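PDB 7LBJ: geranyltranstransferase from Stenotrophomonas maltophilia, which probably joins isopentenyl diphosphate to an allylic diphosphate, making farnesyl diphosphate or a longer trans-prenyl chain with the help of magnesium. Local coordinates for residues P207-F215 and I277-L288; T127-D135 and A145-A153. All coordinates share one frame; numbering follows the deposited sequence.

Interaction 1 of 2, residues P207-F215 and I277-L288; sequences PQLAQLDSF and ILARYGEEADAL. With EDO (1,2-ethanediol), chain F.
Tyr-281 reaches from the loop after helix 260-277 to helix 206-233, where two glutamines hold its hydroxyl. Gln-208 NE2 donates to Tyr-281 OH over 2.9 Å, with an N-H...O angle of 158°. The oxygen lies close to the amide plane of Gln-208, and the nitrogen lies at the ring edge, in the ring plane. Tyr-281 OH in turn donates to Gln-211 OE1 over 2.5 Å, unusually short, so the exact length is doubtful. Between these two amides the hydroxyl accepts one bond and donates one. Both glutamines, one helical turn apart, set CG anti to the backbone N (chi1 -155° in Gln-208, 174° in Gln-211), which carries their amides toward the loop.

The rest is mostly hydrocarbon contact. Leu-278 CD1 sits over one face of the Phe-215 ring in a CH-pi contact, 4.0 Å from the centroid. At the ring edge, Phe-215 CZ meets Leu-288 O at 3.5 Å. Ile-277 CD1 packs on the backbone at Phe-215 CA, while its CG2 lies 3.6 Å from Gln-211 O. Leu-212 CD2 touches Leu-278 CD2 at 4.0 Å.

Three loop carbonyls have a partner in Arg-289: Leu-278 O, Tyr-281 O and Gly-282 O. It also forms a salt bridge with Asp-286. Asp-213 pairs with Arg-192 and also accepts from an ethanediol, probably from the crystallisation liquor, whose O2 is 2.5 Å from Asp-213 OD2.

A polar clasp beside an apolar patch thus fastens the connection between the last two helices to helix 206-233. With its hydroxyl gripped by two amides, Tyr-281 probably has little freedom to swing.

Interaction 2 of 2, residues T127-D135 and A145-A153; sequences TRAFGLLAD and ACLQTLAHA
Two consecutive helices of the all-helical prenyl synthase fold, 115-134 and 140-154, pack here as an antiparallel hairpin. Their short segments run at 162° to each other, with axes 9.6 Å apart at closest approach. The contact is apolar and buried.

Leu-147 lies against the last turn of helix 115-134. Its CG lies 3.7 Å from Leu-133 CB, and its two methyls go to different residues of the facing helix. CD1 goes to the backbone of Ala-134, 4.0 Å from its CA. CD2 goes to Phe-130, 3.7 Å from ring atom CD1 and near the ring plane, so it meets an edge. Further along the same edge, Phe-130 CE1 lies 3.8 Å from Ala-151 N and also touches the Ala-151 methyl.

Leu-150 lies a turn further along. Its CG stands anti to the backbone N (chi1 -173°), and CD2 extends to Leu-133 CD1 at 3.6 Å. The same methyl also reaches Phe-130 CE1 and, at 4.3 Å, Ala-129 CB. Leu-133 CD2 also touches Cys-146 CB, at 4.2 Å.

Thr-149 OG1 donates to Ala-145 O within its own helix, across that carbonyl's plane from Thr-149 N, and is also bonded to Arg-196.

Helix 75-92 covers Ala-129 and Leu-150, and helix 176-201 covers Leu-133 and Thr-149. The second subunit borders the hairpin too: its Phe-130 stacks on Phe-130 of this chain, and its Gln-148 and His-152 bond to Asp-135. The pair of helices therefore packs on its own chain's helical core and forms part of the dimer interface.

In sequence, interaction 2 is complete before interaction 1 begins. Their centres are 24 Å apart and their nearest atoms about 8 Å, without touching. Helix 176-201 bridges them: Arg-196 bonds to Thr-149 of interaction 2 and touches Leu-209 in segment 207-215 of interaction 1. Interaction 2 borders the second subunit, which does not reach interaction 1. Interaction 1 ties down the loop leading into the final helix; interaction 2 joins neighbouring helices at the dimer interface. Neither contact contains a bound metal or substrate. In this family, magnesium-diphosphate is expected to bind at aspartate-rich motifs near the end of helix 75-92 and on the later part of helix 206-233, which carries segment 207-215.

Interaction 1 of 2, residues P207-F215 and I277-L288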
loop_
_atom_site.group_PDB
_atom_site.type_symbol
_atom_site.label_atom_id
_atom_site.label_comp_id
_atom_site.label_asym_id
_atom_site.label_seq_id
_atom_site.Cartn_x
_atom_site.Cartn_y
_atom_site.Cartn_z
ATOM N N PRO A 207 -9.124 17.668 21.170
ATOM C CA PRO A 207 -8.293 18.842 21.479
ATOM C C PRO A 207 -6.854 18.478 21.745
ATOM O O PRO A 207 -5.943 19.178 21.299
ATOM C CB PRO A 207 -8.976 19.441 22.716
ATOM C CG PRO A 207 -10.385 19.014 22.586
ATOM C CD PRO A 207 -10.309 17.615 22.051
ATOM N N GLN A 208 -6.621 17.375 22.450
ATOM C CA GLN A 208 -5.258 16.930 22.660
ATOM C C GLN A 208 -4.629 16.396 21.378
ATOM O O GLN A 208 -3.419 16.541 21.170
ATOM C CB GLN A 208 -5.242 15.864 23.734
ATOM C CG GLN A 208 -3.938 15.788 24.392
ATOM C CD GLN A 208 -4.009 14.997 25.656
ATOM O OE1 GLN A 208 -5.051 14.408 25.983
ATOM N NE2 GLN A 208 -2.896 14.967 26.391
ATOM N N LEU A 209 -5.417 15.760 20.514
ATOM C CA LEU A 209 -4.873 15.360 19.219
ATOM C C LEU A 209 -4.417 16.576 18.431
ATOM O O LEU A 209 -3.360 16.547 17.791
ATOM C CB LEU A 209 -5.913 14.554 18.420
ATOM C CG LEU A 209 -6.181 13.181 19.034
ATOM C CD1 LEU A 209 -7.417 12.569 18.447
ATOM C CD2 LEU A 209 -4.976 12.287 18.755
ATOM N N ALA A 210 -5.205 17.661 18.463
ATOM C CA ALA A 210 -4.841 18.850 17.700
ATOM C C ALA A 210 -3.595 19.509 18.271
ATOM O O ALA A 210 -2.735 20.003 17.532
ATOM C CB ALA A 210 -6.012 19.835 17.690
ATOM N N GLN A 211 -3.486 19.546 19.589
ATOM C CA GLN A 211 -2.288 20.106 20.209
ATOM C C GLN A 211 -1.036 19.309 19.818
ATOM O O GLN A 211 -0.004 19.880 19.430
ATOM C CB GLN A 211 -2.500 20.120 21.721
ATOM C CG GLN A 211 -1.304 20.527 22.560
ATOM C CD GLN A 211 -1.591 20.231 24.022
ATOM O OE1 GLN A 211 -1.572 19.079 24.432
ATOM N NE2 GLN A 211 -1.932 21.253 24.788
ATOM N N LEU A 212 -1.111 17.981 19.920
ATOM C CA LEU A 212 0.023 17.139 19.546
ATOM C C LEU A 212 0.317 17.224 18.059
ATOM O O LEU A 212 1.475 17.079 17.642
ATOM C CB LEU A 212 -0.247 15.683 19.931
ATOM C CG LEU A 212 -0.362 15.523 21.437
ATOM C CD1 LEU A 212 -0.703 14.100 21.815
ATOM C CD2 LEU A 212 0.952 15.980 22.132
ATOM N N ASP A 213 -0.710 17.441 17.244
ATOM C CA ASP A 213 -0.474 17.601 15.817
ATOM C C ASP A 213 0.332 18.857 15.541
ATOM O O ASP A 213 1.192 18.865 14.654
ATOM C CB ASP A 213 -1.798 17.634 15.068
ATOM C CG ASP A 213 -1.611 17.549 13.570
ATOM O OD1 ASP A 213 -0.980 16.579 13.108
ATOM O OD2 ASP A 213 -2.096 18.445 12.852
ATOM N N SER A 214 0.079 19.931 16.300
ATOM C CA SER A 214 0.853 21.159 16.152
ATOM C C SER A 214 2.320 20.920 16.495
ATOM O O SER A 214 3.233 21.431 15.832
ATOM C CB SER A 214 0.242 22.229 17.060
ATOM O OG SER A 214 0.882 23.472 16.936
ATOM N N PHE A 215 2.560 20.150 17.546
ATOM C CA PHE A 215 3.930 19.768 17.886
ATOM C C PHE A 215 4.555 18.945 16.761
ATOM O O PHE A 215 5.694 19.194 16.335
ATOM C CB PHE A 215 3.909 18.983 19.202
ATOM C CG PHE A 215 5.207 18.252 19.526
ATOM C CD1 PHE A 215 6.235 18.895 20.197
ATOM C CD2 PHE A 215 5.373 16.924 19.171
ATOM C CE1 PHE A 215 7.417 18.214 20.508
ATOM C CE2 PHE A 215 6.538 16.235 19.482
ATOM C CZ PHE A 215 7.567 16.882 20.150
ATOM N N ILE A 277 4.828 24.037 23.194
ATOM C CA ILE A 277 3.550 23.339 23.009
ATOM C C ILE A 277 3.344 22.315 24.110
ATOM O O ILE A 277 2.214 22.101 24.568
ATOM C CB ILE A 277 3.470 22.687 21.615
ATOM C CG1 ILE A 277 3.477 23.765 20.529
ATOM C CG2 ILE A 277 2.180 21.822 21.462
ATOM C CD1 ILE A 277 3.862 23.226 19.154
ATOM N N LEU A 278 4.428 21.686 24.572
ATOM C CA LEU A 278 4.341 20.648 25.593
ATOM C C LEU A 278 4.607 21.163 27.000
ATOM O O LEU A 278 4.742 20.355 27.927
ATOM C CB LEU A 278 5.328 19.515 25.287
ATOM C CG LEU A 278 5.228 18.832 23.925
ATOM C CD1 LEU A 278 6.178 17.632 23.836
ATOM C CD2 LEU A 278 3.785 18.414 23.629
ATOM N N ALA A 279 4.688 22.480 27.190
ATOM C CA ALA A 279 5.245 22.998 28.437
ATOM C C ALA A 279 4.405 22.637 29.661
ATOM O O ALA A 279 4.941 22.578 30.772
ATOM C CB ALA A 279 5.420 24.520 28.340
ATOM N N ARG A 280 3.114 22.371 29.497
ATOM C CA ARG A 280 2.289 22.140 30.673
ATOM C C ARG A 280 2.293 20.690 31.141
ATOM O O ARG A 280 1.801 20.413 32.241
ATOM C CB ARG A 280 0.855 22.595 30.405
ATOM C CG ARG A 280 0.710 24.116 30.370
ATOM C CD ARG A 280 -0.685 24.495 29.939
ATOM N NE ARG A 280 -0.871 25.937 29.856
ATOM C CZ ARG A 280 -1.818 26.517 29.132
ATOM N NH1 ARG A 280 -2.634 25.804 28.371
ATOM N NH2 ARG A 280 -1.957 27.841 29.181
ATOM N N TYR A 281 2.843 19.774 30.348
ATOM C CA TYR A 281 2.895 18.371 30.725
ATOM C C TYR A 281 3.965 18.134 31.782
ATOM O O TYR A 281 4.923 18.900 31.924
ATOM C CB TYR A 281 3.206 17.494 29.515
ATOM C CG TYR A 281 2.087 17.361 28.496
ATOM C CD1 TYR A 281 1.953 18.283 27.462
ATOM C CD2 TYR A 281 1.185 16.295 28.544
ATOM C CE1 TYR A 281 0.942 18.174 26.529
ATOM C CE2 TYR A 281 0.176 16.170 27.600
ATOM C CZ TYR A 281 0.063 17.115 26.599
ATOM O OH TYR A 281 -0.933 17.016 25.650
ATOM N N GLY A 282 3.803 17.041 32.519
ATOM C CA GLY A 282 4.816 16.576 33.439
ATOM C C GLY A 282 5.803 15.670 32.732
ATOM O O GLY A 282 5.965 15.708 31.507
ATOM N N GLU A 283 6.449 14.814 33.527
ATOM C CA GLU A 283 7.516 13.961 33.015
ATOM C C GLU A 283 7.050 13.033 31.916
ATOM O O GLU A 283 7.883 12.539 31.155
ATOM C CB GLU A 283 8.111 13.112 34.136
ATOM C CG GLU A 283 9.309 13.733 34.785
ATOM C CD GLU A 283 9.791 12.904 35.936
ATOM O OE1 GLU A 283 10.226 11.760 35.693
ATOM O OE2 GLU A 283 9.700 13.386 37.080
ATOM N N GLU A 284 5.746 12.769 31.830
ATOM C CA GLU A 284 5.244 11.871 30.803
ATOM C C GLU A 284 5.531 12.393 29.399
ATOM O O GLU A 284 5.561 11.596 28.460
ATOM C CB GLU A 284 3.740 11.631 30.993
ATOM C CG GLU A 284 2.830 12.844 30.688
ATOM C CD GLU A 284 2.696 13.860 31.831
ATOM O OE1 GLU A 284 3.402 13.743 32.853
ATOM O OE2 GLU A 284 1.879 14.800 31.694
ATOM N N ALA A 285 5.759 13.697 29.231
ATOM C CA ALA A 285 6.113 14.238 27.922
ATOM C C ALA A 285 7.619 14.309 27.680
ATOM O O ALA A 285 8.026 14.801 26.621
ATOM C CB ALA A 285 5.512 15.637 27.731
ATOM N N ASP A 286 8.454 13.830 28.616
ATOM C CA ASP A 286 9.898 13.952 28.425
ATOM C C ASP A 286 10.390 13.183 27.205
ATOM O O ASP A 286 11.359 13.609 26.562
ATOM C CB ASP A 286 10.657 13.495 29.679
ATOM C CG ASP A 286 10.747 14.586 30.738
ATOM O OD1 ASP A 286 10.406 15.749 30.434
ATOM O OD2 ASP A 286 11.169 14.290 31.870
ATOM N N ALA A 287 9.765 12.044 26.874
ATOM C CA ALA A 287 10.182 11.307 25.685
ATOM C C ALA A 287 9.902 12.118 24.420
ATOM O O ALA A 287 10.782 12.270 23.561
ATOM C CB ALA A 287 9.486 9.945 25.628
ATOM N N LEU A 288 8.694 12.666 24.291
ATOM C CA LEU A 288 8.415 13.524 23.141
ATOM C C LEU A 288 9.355 14.722 23.120
ATOM O O LEU A 288 9.864 15.103 22.059
ATOM C CB LEU A 288 6.961 13.999 23.152
ATOM C CG LEU A 288 5.898 13.074 22.572
ATOM C CD1 LEU A 288 4.541 13.743 22.684
ATOM C CD2 LEU A 288 6.209 12.749 21.113
HETATM C C1 EDO F . -1.199 23.061 12.911
HETATM O O1 EDO F . -0.673 23.424 14.203
HETATM C C2 EDO F . -1.015 21.574 12.685
HETATM O O2 EDO F . -2.154 20.920 13.258
#

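Interaction 2 of 2, residues T127-D135 and A145-A153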
loop_
_atom_site.group_PDB
_atom_site.type_symbol
_atom_site.label_atom_id
_atom_site.label_comp_id
_atom_site.label_asym_id
_atom_site.label_seq_id
_atom_site.Cartn_x
_atom_site.Cartn_y
_atom_site.Cartn_z
ATOM N N THR A 127 2.068 -3.027 1.792
ATOM C CA THR A 127 0.895 -3.823 2.130
ATOM C C THR A 127 0.986 -4.331 3.560
ATOM O O THR A 127 -0.014 -4.341 4.288
ATOM C CB THR A 127 0.731 -4.994 1.163
ATOM O OG1 THR A 127 0.911 -4.537 -0.192
ATOM C CG2 THR A 127 -0.668 -5.627 1.331
ATOM N N ARG A 128 2.195 -4.717 3.997
ATOM C CA ARG A 128 2.326 -5.252 5.343
ATOM C C ARG A 128 2.055 -4.189 6.393
ATOM O O ARG A 128 1.551 -4.511 7.477
ATOM C CB ARG A 128 3.718 -5.872 5.544
ATOM C CG ARG A 128 3.875 -6.603 6.871
ATOM C CD ARG A 128 3.055 -7.917 6.900
ATOM N NE ARG A 128 3.362 -8.722 8.090
ATOM C CZ ARG A 128 2.461 -9.157 8.967
ATOM N NH1 ARG A 128 1.166 -8.918 8.809
ATOM N NH2 ARG A 128 2.871 -9.851 10.035
ATOM N N ALA A 129 2.379 -2.922 6.108
ATOM C CA ALA A 129 2.044 -1.864 7.057
ATOM C C ALA A 129 0.539 -1.825 7.313
ATOM O O ALA A 129 0.095 -1.757 8.465
ATOM C CB ALA A 129 2.523 -0.507 6.538
ATOM N N PHE A 130 -0.267 -1.842 6.247
ATOM C CA PHE A 130 -1.713 -1.813 6.448
ATOM C C PHE A 130 -2.216 -3.111 7.070
ATOM O O PHE A 130 -3.113 -3.092 7.923
ATOM C CB PHE A 130 -2.418 -1.525 5.121
ATOM C CG PHE A 130 -2.166 -0.128 4.631
ATOM C CD1 PHE A 130 -2.727 0.956 5.296
ATOM C CD2 PHE A 130 -1.333 0.109 3.545
ATOM C CE1 PHE A 130 -2.493 2.269 4.867
ATOM C CE2 PHE A 130 -1.077 1.434 3.105
ATOM C CZ PHE A 130 -1.641 2.500 3.780
ATOM N N GLY A 131 -1.660 -4.249 6.646
ATOM C CA GLY A 131 -2.098 -5.529 7.211
ATOM C C GLY A 131 -1.865 -5.617 8.711
ATOM O O GLY A 131 -2.722 -6.095 9.461
ATOM N N LEU A 132 -0.724 -5.110 9.181
ATOM C CA LEU A 132 -0.460 -5.166 10.617
ATOM C C LEU A 132 -1.464 -4.344 11.408
ATOM O O LEU A 132 -1.876 -4.750 12.503
ATOM C CB LEU A 132 0.957 -4.670 10.904
ATOM C CG LEU A 132 2.009 -5.704 10.581
ATOM C CD1 LEU A 132 3.364 -4.999 10.594
ATOM C CD2 LEU A 132 1.961 -6.779 11.659
ATOM N N LEU A 133 -1.855 -3.175 10.884
ATOM C CA LEU A 133 -2.896 -2.381 11.542
ATOM C C LEU A 133 -4.228 -3.111 11.512
ATOM O O LEU A 133 -4.946 -3.159 12.519
ATOM C CB LEU A 133 -3.050 -1.003 10.884
ATOM C CG LEU A 133 -1.933 0.031 11.058
ATOM C CD1 LEU A 133 -2.282 1.327 10.299
ATOM C CD2 LEU A 133 -1.665 0.284 12.551
ATOM N N ALA A 134 -4.605 -3.640 10.349
ATOM C CA ALA A 134 -5.894 -4.317 10.272
ATOM C C ALA A 134 -5.940 -5.536 11.192
ATOM O O ALA A 134 -7.021 -5.914 11.664
ATOM C CB ALA A 134 -6.195 -4.705 8.819
ATOM N N ASP A 135 -4.789 -6.157 11.463
ATOM C CA ASP A 135 -4.731 -7.368 12.284
ATOM C C ASP A 135 -4.441 -7.062 13.746
ATOM O O ASP A 135 -4.315 -7.998 14.541
ATOM C CB ASP A 135 -3.639 -8.327 11.764
ATOM C CG ASP A 135 -4.001 -9.024 10.428
ATOM O OD1 ASP A 135 -5.197 -9.171 10.099
ATOM O OD2 ASP A 135 -3.060 -9.473 9.717
ATOM N N ALA A 145 -9.438 3.877 12.695
ATOM C CA ALA A 145 -8.934 5.243 12.823
ATOM C C ALA A 145 -7.439 5.314 12.516
ATOM O O ALA A 145 -6.964 6.286 11.909
ATOM C CB ALA A 145 -9.211 5.786 14.231
ATOM N N CYS A 146 -6.681 4.298 12.940
ATOM C CA CYS A 146 -5.258 4.277 12.622
ATOM C C CYS A 146 -5.035 4.073 11.133
ATOM O O CYS A 146 -4.139 4.691 10.550
ATOM C CB CYS A 146 -4.554 3.179 13.426
ATOM S SG CYS A 146 -4.354 3.624 15.141
ATOM N N LEU A 147 -5.813 3.174 10.515
ATOM C CA LEU A 147 -5.677 2.915 9.085
ATOM C C LEU A 147 -6.046 4.134 8.255
ATOM O O LEU A 147 -5.368 4.435 7.269
ATOM C CB LEU A 147 -6.544 1.736 8.663
ATOM C CG LEU A 147 -5.981 0.350 8.994
ATOM C CD1 LEU A 147 -7.108 -0.611 9.337
ATOM C CD2 LEU A 147 -5.221 -0.178 7.815
ATOM N N GLN A 148 -7.122 4.840 8.621
ATOM C CA GLN A 148 -7.436 6.079 7.919
ATOM C C GLN A 148 -6.282 7.064 8.032
ATOM O O GLN A 148 -5.918 7.744 7.054
ATOM C CB GLN A 148 -8.699 6.710 8.500
ATOM C CG GLN A 148 -9.978 5.916 8.321
ATOM C CD GLN A 148 -11.129 6.532 9.093
ATOM O OE1 GLN A 148 -11.015 6.794 10.288
ATOM N NE2 GLN A 148 -12.223 6.785 8.416
ATOM N N THR A 149 -5.722 7.185 9.236
ATOM C CA THR A 149 -4.629 8.135 9.450
ATOM C C THR A 149 -3.443 7.792 8.562
ATOM O O THR A 149 -2.873 8.667 7.892
ATOM C CB THR A 149 -4.218 8.126 10.936
ATOM O OG1 THR A 149 -5.301 8.636 11.724
ATOM C CG2 THR A 149 -2.968 8.990 11.192
ATOM N N LEU A 150 -3.047 6.510 8.555
ATOM C CA LEU A 150 -1.849 6.114 7.818
ATOM C C LEU A 150 -2.059 6.247 6.316
ATOM O O LEU A 150 -1.157 6.698 5.596
ATOM C CB LEU A 150 -1.468 4.671 8.173
ATOM C CG LEU A 150 -0.128 4.224 7.591
ATOM C CD1 LEU A 150 1.031 5.032 8.215
ATOM C CD2 LEU A 150 0.049 2.722 7.876
ATOM N N ALA A 151 -3.241 5.866 5.823
ATOM C CA ALA A 151 -3.502 5.985 4.389
ATOM C C ALA A 151 -3.479 7.441 3.951
ATOM O O ALA A 151 -2.888 7.786 2.916
ATOM C CB ALA A 151 -4.847 5.358 4.033
ATOM N N HIS A 152 -4.140 8.317 4.710
ATOM C CA HIS A 152 -4.161 9.729 4.325
ATOM C C HIS A 152 -2.755 10.309 4.287
ATOM O O HIS A 152 -2.417 11.095 3.384
ATOM C CB HIS A 152 -5.028 10.556 5.275
ATOM C CG HIS A 152 -5.124 12.000 4.880
ATOM N ND1 HIS A 152 -4.538 13.016 5.603
ATOM C CD2 HIS A 152 -5.722 12.595 3.818
ATOM C CE1 HIS A 152 -4.776 14.172 5.011
ATOM N NE2 HIS A 152 -5.493 13.946 3.926
ATOM N N ALA A 153 -1.920 9.938 5.253
ATOM C CA ALA A 153 -0.583 10.493 5.343
ATOM C C ALA A 153 0.397 9.880 4.347
ATOM O O ALA A 153 1.445 10.483 4.083
ATOM C CB ALA A 153 -0.053 10.314 6.769
#